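Local coordinates for BH1408 protein (Bacillus halodurans, PDB 4E0A) that probably transfers an acetyl group to an amine, acting as an N-acetyltransferase, at residues Lys65-Tyr69 / Leu94-Glu98. The protein carries 1 engineered substitution. Sequence-based numbering, arbitrary orientation.
With PO4 (phosphate ion), chain E.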
ATOM      1  N   LYS A  65      31.124  11.885  -5.968  1.00 46.20           N
ATOM      2  CA  LYS A  65      29.996  12.115  -5.061  1.00 38.61           C
ATOM      3  C   LYS A  65      28.610  12.134  -5.725  1.00 31.14           C
ATOM      4  O   LYS A  65      28.266  13.049  -6.480  1.00 35.32           O
ATOM      5  CB  LYS A  65      30.206  13.344  -4.170  1.00 41.28           C
ATOM      6  CG  LYS A  65      30.828  13.021  -2.814  1.00 44.65           C
ATOM      7  CD  LYS A  65      30.443  14.062  -1.765  1.00 49.34           C
ATOM      8  CE  LYS A  65      30.934  13.685  -0.364  1.00 51.87           C
ATOM      9  NZ  LYS A  65      30.202  12.521   0.234  1.00 52.39           N
ATOM     10  N   ILE A  66      27.818  11.109  -5.419  1.00 17.59           N
ATOM     11  CA  ILE A  66      26.421  11.064  -5.835  1.00 12.46           C
ATOM     12  C   ILE A  66      25.604  11.851  -4.818  1.00 17.13           C
ATOM     13  O   ILE A  66      25.555  11.482  -3.642  1.00 17.17           O
ATOM     14  CB  ILE A  66      25.899   9.609  -5.861  1.00 13.13           C
ATOM     15  CG1 ILE A  66      26.665   8.765  -6.883  1.00 20.15           C
ATOM     16  CG2 ILE A  66      24.377   9.563  -6.119  1.00  9.80           C
ATOM     17  CD1 ILE A  66      26.534   9.249  -8.281  1.00 23.33           C
ATOM     18  N   GLY A  67      24.965  12.931  -5.258  1.00 12.70           N
ATOM     19  CA  GLY A  67      24.143  13.725  -4.362  1.00 14.36           C
ATOM     20  C   GLY A  67      22.721  13.224  -4.155  1.00 13.95           C
ATOM     21  O   GLY A  67      22.070  13.608  -3.192  1.00 12.71           O
ATOM     22  N   ALA A  68      22.235  12.377  -5.063  1.00 11.28           N
ATOM     23  CA  ALA A  68      20.868  11.876  -4.996  1.00 11.53           C
ATOM     24  C   ALA A  68      20.706  10.703  -5.945  1.00 10.13           C
ATOM     25  O   ALA A  68      21.449  10.576  -6.913  1.00 11.86           O
ATOM     26  CB  ALA A  68      19.887  12.974  -5.392  1.00  9.69           C
ATOM     27  N   TYR A  69      19.718   9.859  -5.691  1.00  6.65           N
ATOM     28  CA  TYR A  69      19.396   8.826  -6.668  1.00  8.10           C
ATOM     29  C   TYR A  69      17.946   8.432  -6.547  1.00  8.05           C
ATOM     30  O   TYR A  69      17.271   8.734  -5.551  1.00  8.98           O
ATOM     31  CB  TYR A  69      20.265   7.579  -6.483  1.00  7.24           C
ATOM     32  CG  TYR A  69      19.746   6.647  -5.409  1.00  8.86           C
ATOM     33  CD1 TYR A  69      20.018   6.894  -4.069  1.00  8.31           C
ATOM     34  CD2 TYR A  69      18.974   5.525  -5.734  1.00  5.59           C
ATOM     35  CE1 TYR A  69      19.538   6.056  -3.058  1.00 12.29           C
ATOM     36  CE2 TYR A  69      18.490   4.663  -4.709  1.00  9.49           C
ATOM     37  CZ  TYR A  69      18.779   4.953  -3.380  1.00 14.79           C
ATOM     38  OH  TYR A  69      18.319   4.140  -2.354  1.00 18.74           O
ATOM     39  N   LEU A  94      13.801   7.173  -3.565  1.00 15.69           N
ATOM     40  CA  LEU A  94      14.284   8.484  -3.998  1.00 14.16           C
ATOM     41  C   LEU A  94      14.939   9.166  -2.812  1.00 16.20           C
ATOM     42  O   LEU A  94      14.253   9.680  -1.912  1.00 14.90           O
ATOM     43  CB  LEU A  94      13.154   9.343  -4.594  1.00 12.17           C
ATOM     44  CG  LEU A  94      13.531  10.608  -5.386  1.00 14.15           C
ATOM     45  CD1 LEU A  94      12.386  11.063  -6.272  1.00 12.06           C
ATOM     46  CD2 LEU A  94      13.980  11.771  -4.474  1.00 16.84           C
ATOM     47  N   CYS A  95      16.271   9.190  -2.822  1.00 12.41           N
ATOM     48  CA  CYS A  95      17.035   9.708  -1.698  1.00 12.11           C
ATOM     49  C   CYS A  95      17.916  10.874  -2.120  1.00 14.88           C
ATOM     50  O   CYS A  95      18.608  10.799  -3.131  1.00 13.79           O
ATOM     51  CB  CYS A  95      17.923   8.610  -1.103  1.00 12.71           C
ATOM     52  SG  CYS A  95      17.085   7.047  -0.730  1.00 22.21           S
ATOM     53  N   VAL A  96      17.884  11.946  -1.339  1.00 14.22           N
ATOM     54  CA  VAL A  96      18.818  13.048  -1.505  1.00 16.40           C
ATOM     55  C   VAL A  96      19.695  13.045  -0.260  1.00 18.08           C
ATOM     56  O   VAL A  96      19.189  12.942   0.854  1.00 17.95           O
ATOM     57  CB  VAL A  96      18.092  14.403  -1.639  1.00 20.07           C
ATOM     58  CG1 VAL A  96      19.087  15.549  -1.717  1.00 14.48           C
ATOM     59  CG2 VAL A  96      17.164  14.407  -2.865  1.00 23.81           C
ATOM     60  N   ASP A  97      21.009  13.107  -0.468  1.00 16.94           N
ATOM     61  CA  ASP A  97      21.995  13.114   0.611  1.00 12.67           C
ATOM     62  C   ASP A  97      21.633  14.202   1.614  1.00 18.94           C
ATOM     63  O   ASP A  97      21.455  15.366   1.226  1.00 14.39           O
ATOM     64  CB  ASP A  97      23.378  13.401  -0.003  1.00 16.99           C
ATOM     65  CG  ASP A  97      24.533  13.240   0.993  1.00 19.80           C
ATOM     66  OD1 ASP A  97      24.313  13.243   2.219  1.00 22.75           O
ATOM     67  OD2 ASP A  97      25.690  13.132   0.529  1.00 24.22           O
ATOM     68  N   GLU A  98      21.522  13.818   2.891  1.00 20.87           N
ATOM     69  CA  GLU A  98      21.132  14.737   3.981  1.00 27.21           C
ATOM     70  C   GLU A  98      21.794  16.119   3.906  1.00 28.36           C
ATOM     71  O   GLU A  98      21.157  17.135   4.157  1.00 33.38           O
ATOM     72  CB  GLU A  98      21.463  14.130   5.347  1.00 29.03           C
ATOM     73  CG  GLU A  98      20.620  12.951   5.748  1.00 37.74           C
ATOM     74  CD  GLU A  98      21.245  12.157   6.894  1.00 45.67           C
ATOM     75  OE1 GLU A  98      20.518  11.386   7.556  1.00 44.75           O
ATOM     76  OE2 GLU A  98      22.468  12.302   7.127  1.00 48.52           O
TER
HETATM   77  P   PO4 E 203       9.919   6.614  -1.950  1.00 57.57           P
HETATM   78  O1  PO4 E 203      11.313   6.073  -1.749  1.00 57.94           O
HETATM   79  O2  PO4 E 203       9.687   7.823  -1.069  1.00 51.84           O
HETATM   80  O3  PO4 E 203       9.743   7.015  -3.390  1.00 63.29           O
HETATM   81  O4  PO4 E 203       8.922   5.530  -1.617  1.00 61.96           O
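Leu94 begins the contact with its backbone: its CA lies 3.4 Å from Tyr69 O, a CA-H...O approach with 147° at the hydrogen. Its amide N makes a weak hydrogen bond to phosphate O1 (3.3 Å, 124°), the ion probably coming from the crystallisation liquor, while its side chain packs on Ile109 and Ile113 of helix 105-119. Cys95 then pairs with Tyr69 in a reciprocal couple, Cys95 N to Tyr69 O and Tyr69 N to Cys95 O, both 2.9 Å, which defines an antiparallel hydrogen-bonded pair. Cys95 O also sits 3.1 Å from Ala68 CA. On the sheet face covered by helix 11-28, Cys95 SG comes within 3.5 Å of Tyr69 CE1; the sulfur is 4.4 Å from the ring centroid and 52° off its normal, an oblique sulfur-aromatic contact. Val96 faces Ala68 as the following non-hydrogen-bonded pair, with CA atoms 4.2 Å apart. Their side chains share the other face, where Ala68 CB meets Val96 CG2 at 4.0 Å. At Asp97 the strand has ended, yet its N still donates to Gly67 O (3.0 Å, 169°). The carboxylate turns to helix 11-28: OD1 accepts a hydrogen bond from Gln20 and OD2 forms a salt bridge with Arg16, whereas Lys65 NZ, 4.6 Å from Asp97 OD2, stays beyond salt-bridge distance. The segment axes, 4.8 Å apart at 155°, confirm antiparallel pairing; because the start of strand 65-77 meets the finish of strand 86-96, this is the open end of their hairpin, neighbouring strands of the mixed sheet characteristic of the GNAT acetyltransferase fold.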